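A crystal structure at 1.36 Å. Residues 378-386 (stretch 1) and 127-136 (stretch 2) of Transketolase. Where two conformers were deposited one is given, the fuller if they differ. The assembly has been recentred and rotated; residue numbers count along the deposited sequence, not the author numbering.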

# COMPACT_ATOMS: atom_id res chain seq x y z
N ASP A 378 1.44 -25.51 -12.78
CA ASP A 378 0.74 -24.23 -12.62
C ASP A 378 -0.68 -24.43 -12.12
O ASP A 378 -1.37 -25.39 -12.49
CB ASP A 378 0.66 -23.47 -13.96
CG ASP A 378 2.00 -22.88 -14.41
OD1 ASP A 378 2.96 -22.85 -13.61
OD2 ASP A 378 2.07 -22.48 -15.59
N PHE A 379 -1.14 -23.49 -11.30
CA PHE A 379 -2.53 -23.48 -10.86
C PHE A 379 -3.45 -23.53 -12.07
O PHE A 379 -3.15 -22.91 -13.07
CB PHE A 379 -2.75 -22.18 -10.06
CG PHE A 379 -4.18 -21.96 -9.56
CD1 PHE A 379 -5.16 -21.49 -10.41
CD2 PHE A 379 -4.54 -22.26 -8.24
CE1 PHE A 379 -6.48 -21.32 -9.97
CE2 PHE A 379 -5.87 -22.06 -7.80
CZ PHE A 379 -6.81 -21.61 -8.67
N VAL A 380 -4.56 -24.26 -12.05
CA VAL A 380 -5.13 -24.97 -10.91
C VAL A 380 -4.60 -26.39 -10.73
O VAL A 380 -4.68 -26.94 -9.62
CB VAL A 380 -6.68 -25.03 -11.04
CG1 VAL A 380 -7.10 -26.07 -12.06
CG2 VAL A 380 -7.32 -25.28 -9.67
N GLU A 381 -4.05 -27.00 -11.76
CA GLU A 381 -3.63 -28.40 -11.67
C GLU A 381 -2.42 -28.60 -10.77
O GLU A 381 -2.28 -29.64 -10.11
CB GLU A 381 -3.33 -28.97 -13.06
CG GLU A 381 -4.58 -29.16 -13.90
CD GLU A 381 -5.03 -27.92 -14.63
OE1 GLU A 381 -4.33 -26.88 -14.57
OE2 GLU A 381 -6.11 -28.00 -15.26
N GLY A 382 -1.57 -27.60 -10.75
CA GLY A 382 -0.36 -27.59 -9.92
C GLY A 382 -0.37 -26.58 -8.81
O GLY A 382 -1.41 -26.05 -8.41
N LYS A 383 0.84 -26.27 -8.35
CA LYS A 383 1.04 -25.48 -7.15
C LYS A 383 1.48 -24.03 -7.38
O LYS A 383 1.35 -23.23 -6.46
CB LYS A 383 2.11 -26.11 -6.27
CG LYS A 383 1.69 -27.39 -5.57
CD LYS A 383 2.78 -27.73 -4.57
CE LYS A 383 2.50 -28.94 -3.75
NZ LYS A 383 2.13 -28.80 -2.33
N ASN A 384 2.07 -23.72 -8.52
CA ASN A 384 2.60 -22.39 -8.77
C ASN A 384 1.48 -21.45 -9.22
O ASN A 384 0.84 -21.71 -10.23
CB ASN A 384 3.68 -22.43 -9.85
CG ASN A 384 4.91 -23.16 -9.40
OD1 ASN A 384 5.69 -22.61 -8.61
ND2 ASN A 384 5.15 -24.36 -9.91
N ILE A 385 1.22 -20.39 -8.46
CA ILE A 385 0.26 -19.37 -8.81
C ILE A 385 0.94 -18.17 -9.44
O ILE A 385 1.90 -17.67 -8.88
CB ILE A 385 -0.60 -18.95 -7.63
CG1 ILE A 385 -1.26 -20.19 -7.01
CG2 ILE A 385 -1.67 -17.91 -8.07
CD1 ILE A 385 -1.97 -19.92 -5.67
N HIS A 386 0.45 -17.73 -10.58
CA HIS A 386 0.96 -16.57 -11.30
C HIS A 386 0.03 -15.41 -11.01
O HIS A 386 -1.00 -15.23 -11.65
CB HIS A 386 1.07 -16.92 -12.79
CG HIS A 386 2.06 -18.00 -13.03
ND1 HIS A 386 1.74 -19.32 -13.28
CD2 HIS A 386 3.41 -17.96 -12.92
CE1 HIS A 386 2.86 -20.03 -13.36
NE2 HIS A 386 3.89 -19.23 -13.16
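Stretch 2 (127-136) AMAAKKAQNL

Stretch 2 is helical throughout, with phi/psi close to -65/-42 and i-to-i+4 backbone hydrogen bonds from Lys-131 N to Ala-127 O (3.0 Å) through Leu-136 N to Lys-132 O (2.9 Å); the helix extends past both ends of the segment. It packs against a stretch 1 that is mostly loop or turn. The peptide bond before Val-380 is cis and lies within a turn closed by the hydrogen bond from Gly-382 N to Asp-378 O (2.8 Å). The register is set by two CA pairs, Val-380 CA to Lys-132 CA at 5.7 Å and Glu-381 CA to Asn-135 CA at 6.4 Å, so that over this short step both chains advance in the same sense. The contact buries 387 Å², both sides summed, and falls on Met-128, Lys-131, Lys-132 and Asn-135, the spacing expected of one helix side.

Lys-132 is the centre of the polar contact. Its CB points sideways, but chi1 t, chi2 p, chi3 t and chi4 t carry the amine to the loop: the p turn at chi2 redirects the chain, and the two t angles beyond it extend it. Lys-132 NZ donates to Val-380 O and to Gly-382 O, both at 2.9 Å. Glu-381 O, although 3.2 Å from Lys-132 NZ, is at too poor an angle to be a hydrogen bond.

Phe-379 supplies the apolar counterpart. With chi1 t (178°) and chi2 -80°, its ring reaches the helix although its CB points sideways. Met-128, a selenomethionine, adopts m, t, p, and this brings its CE over one face of the Phe-379 ring, 4.0 Å from the centroid and 18° off the normal, a CH-pi geometry; the closest side-chain approach is Phe-379 CE1 to Met-128 CE, 3.8 Å. Met-128 CE also lies 4.2 Å from Ile-385 CG2, whose CB points toward the helix, so CE contacts both side chains. Phe-379 CZ also comes within 3.5 Å of Met-128 O, and Phe-379 CE2 lies 4.0 Å from Lys-132 CB.

Val-380, chi1 p (77°), places CG2 3.5 Å from Lys-131 O and 4.2 Å from Asn-135 CB, between successive turns of the helix. Lys-131 directs CB toward the loop, but m, m, t, t leads its end away, and NZ is hydrogen-bonded elsewhere in the structure; Lys-131 CB still approaches Val-380 CG2 at 4.1 Å. Glu-381 has CB pointing away from the helix. At Gly-382, an ideal CB would lie 2.8 Å from Asp-378 N, a clash within the turn itself.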

# COMPACT_ATOMS: atom_id res chain seq x y z
N ALA A 127 -12.67 -18.37 -3.81
CA ALA A 127 -13.12 -19.03 -5.03
C ALA A 127 -11.92 -19.77 -5.71
O ALA A 127 -12.09 -20.90 -6.17
CB ALA A 127 -13.78 -18.04 -5.95
N MSE A 128 -10.74 -19.14 -5.71
CA MSE A 128 -9.55 -19.83 -6.24
C MSE A 128 -9.19 -21.02 -5.36
O MSE A 128 -8.82 -22.09 -5.85
CB MSE A 128 -8.38 -18.87 -6.31
CG MSE A 128 -8.54 -17.79 -7.38
SE MSE A 128 -7.06 -16.61 -7.64
CE MSE A 128 -5.81 -17.87 -8.42
N ALA A 129 -9.20 -20.80 -4.05
CA ALA A 129 -8.92 -21.87 -3.08
C ALA A 129 -9.87 -23.04 -3.26
O ALA A 129 -9.46 -24.18 -3.30
CB ALA A 129 -8.97 -21.35 -1.65
N ALA A 130 -11.14 -22.75 -3.49
CA ALA A 130 -12.14 -23.79 -3.71
C ALA A 130 -11.84 -24.54 -5.02
O ALA A 130 -11.97 -25.76 -5.08
CB ALA A 130 -13.52 -23.17 -3.78
N LYS A 131 -11.46 -23.82 -6.08
CA LYS A 131 -11.05 -24.52 -7.29
C LYS A 131 -9.86 -25.44 -7.08
O LYS A 131 -9.84 -26.57 -7.62
CB LYS A 131 -10.77 -23.54 -8.43
CG LYS A 131 -12.01 -22.87 -8.99
CD LYS A 131 -13.03 -23.81 -9.60
CE LYS A 131 -14.18 -23.05 -10.28
NZ LYS A 131 -15.11 -23.96 -11.00
N LYS A 132 -8.87 -25.01 -6.28
CA LYS A 132 -7.76 -25.88 -5.99
C LYS A 132 -8.18 -27.05 -5.11
O LYS A 132 -7.74 -28.21 -5.33
CB LYS A 132 -6.61 -25.11 -5.34
CG LYS A 132 -5.35 -25.96 -5.09
CD LYS A 132 -4.80 -26.56 -6.39
CE LYS A 132 -3.60 -27.47 -6.17
NZ LYS A 132 -3.14 -28.12 -7.43
N ALA A 133 -9.06 -26.80 -4.15
CA ALA A 133 -9.58 -27.88 -3.31
C ALA A 133 -10.32 -28.91 -4.17
O ALA A 133 -10.22 -30.12 -3.93
CB ALA A 133 -10.51 -27.31 -2.22
N GLN A 134 -11.06 -28.45 -5.17
CA GLN A 134 -11.78 -29.33 -6.11
C GLN A 134 -10.77 -30.16 -6.92
O GLN A 134 -10.96 -31.35 -7.16
CB GLN A 134 -12.66 -28.48 -7.06
CG GLN A 134 -13.69 -29.24 -7.87
CD GLN A 134 -14.37 -28.37 -8.90
OE1 GLN A 134 -14.59 -27.17 -8.68
NE2 GLN A 134 -14.71 -28.95 -10.03
N ASN A 135 -9.68 -29.52 -7.34
CA ASN A 135 -8.60 -30.25 -8.02
C ASN A 135 -8.03 -31.37 -7.15
O ASN A 135 -7.76 -32.47 -7.64
CB ASN A 135 -7.46 -29.29 -8.42
CG ASN A 135 -6.26 -30.01 -9.00
OD1 ASN A 135 -6.32 -30.50 -10.13
ND2 ASN A 135 -5.21 -30.12 -8.22
N LEU A 136 -7.82 -31.11 -5.86
CA LEU A 136 -7.24 -32.09 -4.97
C LEU A 136 -8.21 -33.17 -4.51
O LEU A 136 -7.85 -34.34 -4.44
CB LEU A 136 -6.69 -31.36 -3.74
CG LEU A 136 -5.47 -30.48 -3.96
CD1 LEU A 136 -5.13 -29.78 -2.65
CD2 LEU A 136 -4.27 -31.29 -4.47